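Local coordinates for glutamate racemase (Bacillus anthracis, PDB 2DWU), which belongs to the Asp/Glu/hydantoin racemase family of alpha/beta enzymes and holds D-glutamic acid in a pocket of this model, at residues B[189-192]-B[193-196]; B[156-159]-B[160-163]; B[212-215]-B[216-219]; B[166-169]-B[170-173]. All blocks are in the same frame, centred on the assembly; numbering follows the deposited sequence. Where two conformers were deposited one is given.

Interaction 1. Residues B[189-192]-B[193-196]; sequences THYP and LLES. With DGL (D-glutamic acid), chain H.
Thr189 OG1 is gripped from two directions: it accepts a hydrogen bond from N of the bound D-glutamic acid at 2.8 Å and shares another with His190 ND1, also at 2.8 Å. With chi1 at 49°, the hydroxyl stands between the threonine's own backbone N and carbonyl carbon, which lets it serve the ligand together with the backbone amide. That amide, Thr189 N, independent of residue type, meets OXT of the ligand at 2.9 Å in a nearly straight bond (170°). Threonine suits the place: its hydroxyl serves ligand N and His190 ND1 together. The imidazole of His190 lies obliquely to the ligand, with CE1 3.8 Å from ligand CG; its NE2 is bonded to Glu156, so both ring nitrogens are engaged and the ring's rotation is fixed.

Beyond the pocket the backbone tightens into a 3-10 turn. Leu193 N bonds to His190 O, Leu194 N to Tyr191 O at 2.8 Å, and Glu195 N to Pro192 O, while the ring of Pro192 restrains phi to a value the turn needs. This turn carries strand 183-187 into helix 195-202. His190, Leu193 and Leu194 rest on Val155 of helix 151-157, whereas Pro192 and Glu195 touch strand 207-210.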
ATOM      1  N   THR B 189      -6.985   3.623 -16.708  1.00  5.61           N
ATOM      2  CA  THR B 189      -5.927   4.625 -16.670  1.00  7.24           C
ATOM      3  C   THR B 189      -6.431   6.056 -16.745  1.00  7.18           C
ATOM      4  O   THR B 189      -5.815   6.957 -16.190  1.00  8.96           O
ATOM      5  CB  THR B 189      -4.963   4.482 -17.883  1.00  7.22           C
ATOM      6  OG1 THR B 189      -5.728   4.389 -19.090  1.00  7.97           O
ATOM      7  CG2 THR B 189      -4.068   3.253 -17.741  1.00  7.77           C
ATOM      8  N   HIS B 190      -7.537   6.271 -17.454  1.00  7.81           N
ATOM      9  CA  HIS B 190      -7.991   7.634 -17.662  1.00  8.48           C
ATOM     10  C   HIS B 190      -8.853   8.221 -16.575  1.00  9.15           C
ATOM     11  O   HIS B 190      -8.983   9.447 -16.482  1.00 10.01           O
ATOM     12  CB  HIS B 190      -8.810   7.717 -18.957  1.00  9.12           C
ATOM     13  CG  HIS B 190      -8.037   7.435 -20.208  1.00  9.60           C
ATOM     14  ND1 HIS B 190      -7.283   6.295 -20.390  1.00  9.82           N
ATOM     15  CD2 HIS B 190      -7.984   8.109 -21.381  1.00 10.90           C
ATOM     16  CE1 HIS B 190      -6.807   6.274 -21.625  1.00 10.73           C
ATOM     17  NE2 HIS B 190      -7.220   7.366 -22.245  1.00 12.30           N
ATOM     18  N   TYR B 191      -9.435   7.369 -15.733  1.00  9.04           N
ATOM     19  CA  TYR B 191     -10.383   7.896 -14.765  1.00  9.71           C
ATOM     20  C   TYR B 191      -9.912   8.883 -13.713  1.00 10.07           C
ATOM     21  O   TYR B 191     -10.725   9.671 -13.228  1.00 10.64           O
ATOM     22  CB  TYR B 191     -11.180   6.752 -14.120  1.00  8.09           C
ATOM     23  CG  TYR B 191     -11.972   5.893 -15.111  1.00  7.04           C
ATOM     24  CD1 TYR B 191     -12.051   6.210 -16.485  1.00  7.42           C
ATOM     25  CD2 TYR B 191     -12.601   4.719 -14.674  1.00  8.32           C
ATOM     26  CE1 TYR B 191     -12.712   5.375 -17.384  1.00  8.27           C
ATOM     27  CE2 TYR B 191     -13.267   3.868 -15.566  1.00  8.20           C
ATOM     28  CZ  TYR B 191     -13.314   4.190 -16.915  1.00 10.52           C
ATOM     29  OH  TYR B 191     -13.908   3.285 -17.749  1.00 10.29           O
ATOM     30  N   PRO B 192      -8.615   8.867 -13.331  1.00  9.85           N
ATOM     31  CA  PRO B 192      -8.211   9.855 -12.331  1.00 11.17           C
ATOM     32  C   PRO B 192      -8.530  11.277 -12.817  1.00 11.89           C
ATOM     33  O   PRO B 192      -8.785  12.153 -12.005  1.00 14.18           O
ATOM     34  CB  PRO B 192      -6.704   9.638 -12.202  1.00 11.96           C
ATOM     35  CG  PRO B 192      -6.573   8.138 -12.355  1.00 10.12           C
ATOM     36  CD  PRO B 192      -7.548   7.860 -13.536  1.00  9.10           C
ATOM     37  N   LEU B 193      -8.504  11.517 -14.121  0.50 12.09           N
ATOM     38  CA  LEU B 193      -8.799  12.866 -14.579  0.50 12.18           C
ATOM     39  C   LEU B 193     -10.248  13.266 -14.336  0.50 12.32           C
ATOM     40  O   LEU B 193     -10.587  14.457 -14.352  0.50 13.83           O
ATOM     41  CB  LEU B 193      -8.439  13.019 -16.057  0.50 12.70           C
ATOM     42  CG  LEU B 193      -6.931  13.158 -16.252  0.50 13.48           C
ATOM     43  CD1 LEU B 193      -6.648  13.561 -17.692  0.50 13.40           C
ATOM     44  CD2 LEU B 193      -6.379  14.208 -15.290  0.50 15.30           C
ATOM     45  N   LEU B 194     -11.095  12.277 -14.072  1.00 11.57           N
ATOM     46  CA  LEU B 194     -12.520  12.539 -13.840  1.00 11.92           C
ATOM     47  C   LEU B 194     -12.855  12.472 -12.370  1.00 12.57           C
ATOM     48  O   LEU B 194     -14.040  12.503 -12.022  1.00 12.35           O
ATOM     49  CB  LEU B 194     -13.376  11.471 -14.526  1.00 11.71           C
ATOM     50  CG  LEU B 194     -13.262  11.351 -16.034  1.00 12.65           C
ATOM     51  CD1 LEU B 194     -14.031  10.110 -16.513  1.00 14.00           C
ATOM     52  CD2 LEU B 194     -13.805  12.618 -16.685  1.00 16.34           C
ATOM     53  N   GLU B 195     -11.843  12.379 -11.517  1.00 14.69           N
ATOM     54  CA  GLU B 195     -12.108  12.211 -10.095  1.00 17.39           C
ATOM     55  C   GLU B 195     -13.108  13.173  -9.488  1.00 18.35           C
ATOM     56  O   GLU B 195     -14.023  12.746  -8.758  1.00 16.87           O
ATOM     57  CB  GLU B 195     -10.817  12.226  -9.276  1.00 20.98           C
ATOM     58  CG  GLU B 195     -11.111  12.016  -7.793  1.00 27.22           C
ATOM     59  CD  GLU B 195      -9.878  11.726  -6.961  1.00 31.15           C
ATOM     60  OE1 GLU B 195      -8.816  12.354  -7.200  1.00 34.91           O
ATOM     61  OE2 GLU B 195      -9.979  10.875  -6.046  1.00 33.67           O
ATOM     62  N   SER B 196     -12.961  14.463  -9.781  1.00 17.56           N
ATOM     63  CA  SER B 196     -13.900  15.429  -9.228  1.00 19.92           C
ATOM     64  C   SER B 196     -15.335  15.173  -9.629  1.00 18.02           C
ATOM     65  O   SER B 196     -16.242  15.300  -8.800  1.00 19.86           O
ATOM     66  CB  SER B 196     -13.516  16.847  -9.634  1.00 20.50           C
ATOM     67  OG  SER B 196     -12.277  17.182  -9.050  1.00 28.79           O
TER
HETATM   68  N   DGL H 278      -5.617   2.223 -20.860  1.00  7.89           N
HETATM   69  CA  DGL H 278      -6.975   1.601 -20.949  1.00  9.36           C
HETATM   70  C   DGL H 278      -7.352   1.006 -19.637  1.00  8.43           C
HETATM   71  O   DGL H 278      -8.257   0.188 -19.528  1.00  9.04           O
HETATM   72  CB  DGL H 278      -8.018   2.663 -21.363  1.00  9.81           C
HETATM   73  CG  DGL H 278      -7.876   2.887 -22.887  1.00 11.02           C
HETATM   74  CD  DGL H 278      -8.141   1.718 -23.744  1.00 11.78           C
HETATM   75  OE1 DGL H 278      -9.262   1.240 -23.923  1.00  9.88           O
HETATM   76  OE2 DGL H 278      -7.089   1.179 -24.315  1.00 11.62           O
HETATM   77  OXT DGL H 278      -6.666   1.387 -18.595  1.00  8.28           O

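Interaction 2. Residues B[156-159]-B[160-163]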
ATOM      1  N   GLU B 156      -9.948  11.767 -23.280  1.00 14.64           N
ATOM      2  CA  GLU B 156      -8.996  12.176 -24.315  1.00 17.75           C
ATOM      3  C   GLU B 156      -9.501  13.210 -25.312  1.00 18.97           C
ATOM      4  O   GLU B 156      -8.711  14.002 -25.840  1.00 19.90           O
ATOM      5  CB  GLU B 156      -8.521  10.959 -25.106  1.00 20.58           C
ATOM      6  CG  GLU B 156      -7.463  10.161 -24.402  1.00 22.64           C
ATOM      7  CD  GLU B 156      -6.827   9.120 -25.305  1.00 24.43           C
ATOM      8  OE1 GLU B 156      -6.441   9.472 -26.450  1.00 26.53           O
ATOM      9  OE2 GLU B 156      -6.699   7.950 -24.880  1.00 19.67           O
ATOM     10  N   ASN B 157     -10.803  13.235 -25.555  1.00 18.21           N
ATOM     11  CA  ASN B 157     -11.333  14.128 -26.586  1.00 20.55           C
ATOM     12  C   ASN B 157     -12.364  15.189 -26.262  1.00 19.58           C
ATOM     13  O   ASN B 157     -12.633  16.054 -27.110  1.00 21.11           O
ATOM     14  CB  ASN B 157     -11.911  13.266 -27.709  1.00 21.56           C
ATOM     15  CG  ASN B 157     -10.927  12.252 -28.220  1.00 26.47           C
ATOM     16  OD1 ASN B 157     -11.246  11.069 -28.342  1.00 29.26           O
ATOM     17  ND2 ASN B 157      -9.715  12.703 -28.516  1.00 28.01           N
ATOM     18  N   ARG B 158     -12.939  15.162 -25.061  1.00 17.66           N
ATOM     19  CA  ARG B 158     -14.001  16.109 -24.739  1.00 17.81           C
ATOM     20  C   ARG B 158     -13.856  16.683 -23.336  1.00 17.16           C
ATOM     21  O   ARG B 158     -14.802  17.272 -22.806  1.00 17.57           O
ATOM     22  CB  ARG B 158     -15.356  15.386 -24.825  1.00 17.70           C
ATOM     23  CG  ARG B 158     -15.528  14.414 -25.994  1.00 20.83           C
ATOM     24  CD  ARG B 158     -15.849  15.145 -27.288  1.00 19.38           C
ATOM     25  NE  ARG B 158     -17.126  15.849 -27.226  1.00 19.30           N
ATOM     26  CZ  ARG B 158     -18.315  15.316 -27.490  1.00 17.75           C
ATOM     27  NH1 ARG B 158     -19.394  16.076 -27.385  1.00 18.76           N
ATOM     28  NH2 ARG B 158     -18.436  14.046 -27.860  1.00 17.04           N
ATOM     29  N   LEU B 159     -12.684  16.531 -22.733  1.00 18.95           N
ATOM     30  CA  LEU B 159     -12.505  16.981 -21.360  1.00 21.02           C
ATOM     31  C   LEU B 159     -12.794  18.454 -21.077  1.00 23.19           C
ATOM     32  O   LEU B 159     -13.201  18.805 -19.970  1.00 23.14           O
ATOM     33  CB  LEU B 159     -11.102  16.599 -20.869  1.00 20.29           C
ATOM     34  CG  LEU B 159     -10.867  16.616 -19.357  1.00 20.21           C
ATOM     35  CD1 LEU B 159     -11.819  15.636 -18.654  1.00 19.82           C
ATOM     36  CD2 LEU B 159      -9.425  16.241 -19.087  1.00 20.81           C
ATOM     37  N   GLU B 160     -12.615  19.321 -22.067  1.00 24.86           N
ATOM     38  CA  GLU B 160     -12.866  20.740 -21.849  1.00 26.76           C
ATOM     39  C   GLU B 160     -14.354  21.081 -21.883  1.00 25.83           C
ATOM     40  O   GLU B 160     -14.752  22.169 -21.451  1.00 25.78           O
ATOM     41  CB  GLU B 160     -12.118  21.568 -22.896  1.00 29.77           C
ATOM     42  CG  GLU B 160     -10.742  21.005 -23.255  1.00 35.50           C
ATOM     43  CD  GLU B 160      -9.818  20.856 -22.056  1.00 38.21           C
ATOM     44  OE1 GLU B 160      -8.683  20.357 -22.239  1.00 41.64           O
ATOM     45  OE2 GLU B 160     -10.216  21.236 -20.932  1.00 40.26           O
ATOM     46  N   ASP B 161     -15.170  20.163 -22.397  1.00 23.59           N
ATOM     47  CA  ASP B 161     -16.617  20.366 -22.479  1.00 22.48           C
ATOM     48  C   ASP B 161     -17.194  19.844 -21.169  1.00 21.57           C
ATOM     49  O   ASP B 161     -17.699  18.734 -21.113  1.00 20.89           O
ATOM     50  CB  ASP B 161     -17.184  19.571 -23.653  1.00 24.32           C
ATOM     51  CG  ASP B 161     -18.616  19.953 -23.991  1.00 26.58           C
ATOM     52  OD1 ASP B 161     -19.347  20.445 -23.092  1.00 27.08           O
ATOM     53  OD2 ASP B 161     -19.012  19.740 -25.162  1.00 27.20           O
ATOM     54  N   THR B 162     -17.111  20.649 -20.114  0.50 21.24           N
ATOM     55  CA  THR B 162     -17.582  20.230 -18.796  0.50 20.74           C
ATOM     56  C   THR B 162     -19.035  19.780 -18.701  0.50 20.58           C
ATOM     57  O   THR B 162     -19.344  18.860 -17.944  0.50 20.17           O
ATOM     58  CB  THR B 162     -17.320  21.322 -17.731  0.50 21.80           C
ATOM     59  OG1 THR B 162     -18.063  22.503 -18.049  0.50 21.75           O
ATOM     60  CG2 THR B 162     -15.833  21.651 -17.670  0.50 22.23           C
ATOM     61  N   ALA B 163     -19.934  20.418 -19.443  1.00 19.60           N
ATOM     62  CA  ALA B 163     -21.329  19.999 -19.406  1.00 20.36           C
ATOM     63  C   ALA B 163     -21.444  18.574 -19.949  1.00 18.74           C
ATOM     64  O   ALA B 163     -22.195  17.751 -19.417  1.00 19.68           O
ATOM     65  CB  ALA B 163     -22.193  20.946 -20.245  1.00 21.68           C
TER
HETATM   66  O   HOH W   1     -17.368  18.800 -27.050  1.00 30.64           O
HETATM   67  O   HOH W   2     -20.723  18.427 -26.746  1.00 38.11           O
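Arg158 and Asp161 face each other across a turn with two water molecules set between them. The guanidinium presents its edge to the carboxylate, but NH1 and OD2 remain 4.3 Å apart, too far for a salt bridge. Each water lies in the guanidinium plane, accepting from the arginine and donating to Asp161 OD2: one takes the hydrogen of Arg158 NE at 3.0 Å, the other that of Arg158 NH1 at 2.8 Å. OD2 thus receives two water hydrogens, and the opposite charges are joined through solvent. The arginine also makes a cation-pi contact with Tyr164, which helps orient its flat group.

The backbone beneath is a type I beta turn from Arg158 to Asp161, closed by a bond from Asp161 N to Arg158 O at 2.9 Å. It links the end of helix 151-157 to helix 162-177. Asp161 is the N-cap of the second helix, where its OD1 accepts from the N of Tyr164, one of the first-turn amides that have no carbonyl of a preceding turn to bond to; aspartate is short enough to do this while OD2 still holds both waters. It is also the centre of an inverse gamma turn, with a weak bond from Thr162 N to Glu160 O.

With chi1 at -37° and chi2 at -57°, the chain of Glu160 bends back over the preceding peptide, placing OE2 3.8 Å from Leu159 C. The apolar side chain of Leu159 reaches inward to pack on Leu193 and Leu194, while the carboxylate of Glu160 has a long, weak ion pair with Arg254.

Interaction 3. Residues B[212-215]-B[216-219]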
ATOM      1  N   ALA B 212      -3.443   4.220 -10.326  1.00  7.96           N
ATOM      2  CA  ALA B 212      -2.069   4.742 -10.404  1.00  9.06           C
ATOM      3  C   ALA B 212      -1.379   4.901  -9.059  1.00  8.01           C
ATOM      4  O   ALA B 212      -0.244   4.465  -8.879  1.00  8.74           O
ATOM      5  CB  ALA B 212      -2.076   6.080 -11.146  1.00  8.76           C
ATOM      6  N   GLU B 213      -2.056   5.537  -8.111  0.50  8.96           N
ATOM      7  CA  GLU B 213      -1.473   5.730  -6.789  0.50  9.22           C
ATOM      8  C   GLU B 213      -1.161   4.410  -6.098  0.50  8.51           C
ATOM      9  O   GLU B 213      -0.097   4.241  -5.499  0.50  8.86           O
ATOM     10  CB  GLU B 213      -2.425   6.543  -5.898  0.50 11.56           C
ATOM     11  CG  GLU B 213      -2.639   7.947  -6.390  0.50 13.95           C
ATOM     12  CD  GLU B 213      -3.086   8.882  -5.291  0.50 17.34           C
ATOM     13  OE1 GLU B 213      -2.573   8.758  -4.157  0.50 19.60           O
ATOM     14  OE2 GLU B 213      -3.928   9.757  -5.567  0.50 19.48           O
ATOM     15  N   GLU B 214      -2.071   3.453  -6.203  1.00  8.14           N
ATOM     16  CA  GLU B 214      -1.845   2.191  -5.530  1.00  7.81           C
ATOM     17  C   GLU B 214      -0.815   1.310  -6.210  1.00  6.10           C
ATOM     18  O   GLU B 214      -0.128   0.525  -5.557  1.00  7.81           O
ATOM     19  CB  GLU B 214      -3.175   1.443  -5.396  1.00  8.14           C
ATOM     20  CG  GLU B 214      -4.271   2.335  -4.827  1.00  9.79           C
ATOM     21  CD  GLU B 214      -3.933   2.948  -3.481  1.00 14.70           C
ATOM     22  OE1 GLU B 214      -3.060   2.402  -2.788  1.00 15.88           O
ATOM     23  OE2 GLU B 214      -4.558   3.969  -3.103  1.00 17.57           O
ATOM     24  N   THR B 215      -0.683   1.444  -7.529  1.00  5.97           N
ATOM     25  CA  THR B 215       0.276   0.602  -8.236  1.00  6.20           C
ATOM     26  C   THR B 215       1.687   1.066  -7.948  1.00  7.49           C
ATOM     27  O   THR B 215       2.602   0.238  -7.837  1.00  7.03           O
ATOM     28  CB  THR B 215       0.011   0.595  -9.742  1.00  7.47           C
ATOM     29  OG1 THR B 215      -1.291   0.037  -9.959  1.00  8.16           O
ATOM     30  CG2 THR B 215       1.021  -0.309 -10.491  1.00  9.11           C
ATOM     31  N   ALA B 216       1.872   2.367  -7.796  1.00  6.57           N
ATOM     32  CA  ALA B 216       3.215   2.830  -7.492  1.00  6.95           C
ATOM     33  C   ALA B 216       3.671   2.358  -6.108  1.00  8.00           C
ATOM     34  O   ALA B 216       4.824   1.944  -5.929  1.00  7.60           O
ATOM     35  CB  ALA B 216       3.299   4.390  -7.598  1.00  6.94           C
ATOM     36  N   ILE B 217       2.776   2.371  -5.117  1.00  7.39           N
ATOM     37  CA  ILE B 217       3.204   1.920  -3.810  1.00  8.62           C
ATOM     38  C   ILE B 217       3.401   0.394  -3.825  1.00  7.45           C
ATOM     39  O   ILE B 217       4.283  -0.117  -3.153  1.00  8.06           O
ATOM     40  CB  ILE B 217       2.253   2.416  -2.681  1.00  7.94           C
ATOM     41  CG1 ILE B 217       2.890   2.111  -1.327  1.00  8.41           C
ATOM     42  CG2 ILE B 217       0.846   1.830  -2.833  1.00  9.26           C
ATOM     43  CD1 ILE B 217       2.260   2.891  -0.188  1.00 10.13           C
ATOM     44  N   GLU B 218       2.622  -0.335  -4.632  1.00  8.44           N
ATOM     45  CA  GLU B 218       2.806  -1.778  -4.732  1.00  8.67           C
ATOM     46  C   GLU B 218       4.184  -2.076  -5.338  1.00  8.81           C
ATOM     47  O   GLU B 218       4.918  -2.936  -4.864  1.00  8.05           O
ATOM     48  CB  GLU B 218       1.705  -2.404  -5.604  1.00  9.39           C
ATOM     49  CG  GLU B 218       1.812  -3.926  -5.690  1.00 11.63           C
ATOM     50  CD  GLU B 218       0.599  -4.697  -5.138  1.00 14.44           C
ATOM     51  OE1 GLU B 218      -0.206  -4.181  -4.323  1.00 13.12           O
ATOM     52  OE2 GLU B 218       0.480  -5.875  -5.534  1.00 13.49           O
ATOM     53  N   LEU B 219       4.536  -1.353  -6.397  1.00  7.84           N
ATOM     54  CA  LEU B 219       5.856  -1.517  -7.013  1.00  7.31           C
ATOM     55  C   LEU B 219       6.957  -1.198  -5.981  1.00  6.53           C
ATOM     56  O   LEU B 219       7.940  -1.945  -5.853  1.00  7.35           O
ATOM     57  CB  LEU B 219       5.987  -0.565  -8.218  1.00  6.90           C
ATOM     58  CG  LEU B 219       7.359  -0.542  -8.900  1.00  7.31           C
ATOM     59  CD1 LEU B 219       7.686  -1.919  -9.492  1.00  8.21           C
ATOM     60  CD2 LEU B 219       7.357   0.533  -9.971  1.00  7.95           C
TER
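Glu214 sets CG beside its backbone N (chi1 -49°) and then bends at chi2 (-57°), bringing its carboxylate beside Ile217, whose CG1 is anti to the backbone N (chi1 -170°). The isoleucine's other branch is thereby tucked against the helix: CG2 is 3.2 Å from Glu214 O and 3.9 Å from Glu214 OE1. The two side chains run alongside each other in the same direction, one residue supplying an apolar flank and the other a charge.

Backbone bonds of the alpha-helical kind run underneath, from Ala216 N to Ala212 O (3.2 Å), Glu218 N to Glu214 O (3.0 Å) and Leu219 N to Thr215 O (2.9 Å); that from Ile217 N to Glu213 O is weak. Thr215 can be buried here because its OG1 bonds to Ser211 O one turn back. The small Ala212 and Ala216 allow close approach to helix 20-29, on the residues Glu25 and Gln29, and Leu219 meets strand 96-98 at Ile97.

Two of the acidic side chains find basic partners outside the segment. Glu218 OE2 forms a salt bridge with Arg105 of the same chain, and Glu214 OE1 forms one with Lys109 of the second subunit, where Ile217 also packs on Arg105 of that subunit. Helix 211-226 therefore brings both charge pairing and apolar packing to the subunit interface, and the neighbouring positive charges probably keep these two glutamates ionised despite their limited exposure.

Interaction 4. Residues B[166-169]-B[170-173]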
ATOM      1  N   THR B 166     -19.910  16.082 -17.440  1.00 16.14           N
ATOM      2  CA  THR B 166     -20.823  15.836 -16.336  1.00 16.27           C
ATOM      3  C   THR B 166     -21.951  14.884 -16.733  1.00 16.06           C
ATOM      4  O   THR B 166     -22.303  13.999 -15.965  1.00 14.48           O
ATOM      5  CB  THR B 166     -21.439  17.137 -15.815  1.00 18.05           C
ATOM      6  OG1 THR B 166     -20.404  17.989 -15.312  1.00 19.79           O
ATOM      7  CG2 THR B 166     -22.424  16.846 -14.688  1.00 18.19           C
ATOM      8  N   GLN B 167     -22.516  15.061 -17.929  1.00 15.68           N
ATOM      9  CA  GLN B 167     -23.592  14.200 -18.376  1.00 17.53           C
ATOM     10  C   GLN B 167     -23.133  12.774 -18.601  1.00 15.67           C
ATOM     11  O   GLN B 167     -23.852  11.820 -18.268  1.00 15.95           O
ATOM     12  CB  GLN B 167     -24.213  14.731 -19.673  1.00 21.33           C
ATOM     13  CG  GLN B 167     -25.665  14.313 -19.816  1.00 26.74           C
ATOM     14  CD  GLN B 167     -26.558  14.965 -18.752  1.00 31.17           C
ATOM     15  OE1 GLN B 167     -26.662  16.192 -18.688  1.00 35.17           O
ATOM     16  NE2 GLN B 167     -27.197  14.151 -17.915  1.00 30.11           N
ATOM     17  N   GLN B 168     -21.933  12.627 -19.163  1.00 15.61           N
ATOM     18  CA  GLN B 168     -21.403  11.296 -19.443  1.00 13.57           C
ATOM     19  C   GLN B 168     -21.039  10.569 -18.157  1.00 12.20           C
ATOM     20  O   GLN B 168     -21.249   9.365 -18.058  1.00 12.84           O
ATOM     21  CB  GLN B 168     -20.194  11.370 -20.390  1.00 14.89           C
ATOM     22  CG  GLN B 168     -20.589  11.716 -21.847  1.00 17.47           C
ATOM     23  CD  GLN B 168     -21.734  10.871 -22.366  1.00 20.27           C
ATOM     24  OE1 GLN B 168     -21.649   9.648 -22.388  1.00 22.41           O
ATOM     25  NE2 GLN B 168     -22.814  11.517 -22.781  1.00 21.42           N
ATOM     26  N   VAL B 169     -20.506  11.299 -17.182  1.00 12.01           N
ATOM     27  CA  VAL B 169     -20.164  10.682 -15.900  1.00 12.37           C
ATOM     28  C   VAL B 169     -21.467  10.289 -15.180  1.00 13.32           C
ATOM     29  O   VAL B 169     -21.557   9.204 -14.576  1.00 13.45           O
ATOM     30  CB  VAL B 169     -19.313  11.632 -15.029  1.00 12.99           C
ATOM     31  CG1 VAL B 169     -19.197  11.085 -13.582  1.00 12.29           C
ATOM     32  CG2 VAL B 169     -17.905  11.757 -15.644  1.00 12.47           C
ATOM     33  N   LYS B 170     -22.490  11.152 -15.271  1.00 13.91           N
ATOM     34  CA  LYS B 170     -23.779  10.851 -14.641  1.00 15.59           C
ATOM     35  C   LYS B 170     -24.372   9.562 -15.212  1.00 15.56           C
ATOM     36  O   LYS B 170     -24.825   8.666 -14.471  1.00 15.74           O
ATOM     37  CB  LYS B 170     -24.768  12.018 -14.842  1.00 17.25           C
ATOM     38  CG  LYS B 170     -26.152  11.743 -14.251  1.00 21.37           C
ATOM     39  CD  LYS B 170     -27.055  12.962 -14.314  1.00 24.74           C
ATOM     40  CE  LYS B 170     -26.465  14.105 -13.503  1.00 26.75           C
ATOM     41  NZ  LYS B 170     -26.397  13.796 -12.033  1.00 28.87           N
ATOM     42  N   GLN B 171     -24.356   9.455 -16.535  1.00 13.93           N
ATOM     43  CA  GLN B 171     -24.894   8.294 -17.212  1.00 15.17           C
ATOM     44  C   GLN B 171     -24.104   7.027 -16.915  1.00 14.69           C
ATOM     45  O   GLN B 171     -24.674   5.948 -16.723  1.00 15.16           O
ATOM     46  CB  GLN B 171     -24.906   8.530 -18.723  1.00 18.14           C
ATOM     47  CG  GLN B 171     -25.978   9.485 -19.194  1.00 23.23           C
ATOM     48  CD  GLN B 171     -25.966   9.664 -20.701  1.00 24.55           C
ATOM     49  OE1 GLN B 171     -25.363   8.866 -21.433  1.00 26.63           O
ATOM     50  NE2 GLN B 171     -26.643  10.701 -21.176  1.00 26.09           N
ATOM     51  N   ALA B 172     -22.784   7.153 -16.874  1.00 13.50           N
ATOM     52  CA  ALA B 172     -21.944   5.991 -16.625  1.00 12.94           C
ATOM     53  C   ALA B 172     -22.108   5.446 -15.213  1.00 13.69           C
ATOM     54  O   ALA B 172     -22.089   4.234 -15.021  1.00 14.20           O
ATOM     55  CB  ALA B 172     -20.460   6.345 -16.864  1.00 13.19           C
ATOM     56  N   LEU B 173     -22.254   6.342 -14.239  1.00 14.43           N
ATOM     57  CA  LEU B 173     -22.345   5.923 -12.838  1.00 14.29           C
ATOM     58  C   LEU B 173     -23.753   5.656 -12.320  1.00 15.19           C
ATOM     59  O   LEU B 173     -23.909   5.203 -11.189  1.00 15.52           O
ATOM     60  CB  LEU B 173     -21.662   6.952 -11.936  1.00 14.50           C
ATOM     61  CG  LEU B 173     -20.131   7.086 -12.013  1.00 17.08           C
ATOM     62  CD1 LEU B 173     -19.690   8.250 -11.171  1.00 17.89           C
ATOM     63  CD2 LEU B 173     -19.462   5.802 -11.542  1.00 19.52           C
TER
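Lys170 N donates to Thr166 O at 2.9 Å, the first of four consecutive helical bonds in which every carbonyl from Thr166 to Val169 finds an amide four residues on. Gln171 N reaches Gln167 O at 3.0 Å, Ala172 N reaches Gln168 O at 2.9 Å, and Leu173 N reaches Val169 O at 3.0 Å. These four carbonyls and four amides thus satisfy one another.

The polar side chains mostly look elsewhere. Thr166 OG1 bonds to Thr162 O, a common way for a threonine to settle its hydroxyl inside a helix. Lys170 leaves the backbone extended and then bends twice (chi3 -62°, chi4 -65°), which turns NZ to its salt-bridge partner Glu201 on helix 195-202; on the way its CD passes 3.8 Å from Gln167 NE2. The amide planes of Gln168 and Gln171 are inclined at 74°, and the two groups are in van der Waals contact. Gln171 also lays its CG 3.3 Å from Gln167 O. Long, uncharged glutamines suit the solvent-facing positions 167 and 171.

Val169 and Leu173 run alongside each other in the same direction, with CG1 of the valine 3.8 Å from CD1 of the leucine. They pack on Tyr197 and Ile198 of helix 195-202, while Gln168 and Ala172 touch helix 151-157. With these two faces covered and Gln167 and Gln171 on the exposed side, the helix is amphipathic, here part of the helical connection between the parallel strands 142-147 and 183-187 of an alpha/beta sheet.

From the N terminus the order is interaction 2, interaction 4, interaction 1 and interaction 3. All are local and in series, so none nests in or crosses another. Interaction 2 closes the turn between helices 151-157 and 162-177, and interaction 4 follows within the latter helix. After strand 183-187, interaction 1 forms the turn into helix 195-202; after strand 207-210, interaction 3 lies on helix 211-226. The first three form one neighbourhood: Glu156 of interaction 2 bonds to His190 of interaction 1, Leu159 packs on Leu193 and Leu194, and Leu194 meets Val169 of interaction 4. Interaction 3 touches none of them and faces the second subunit.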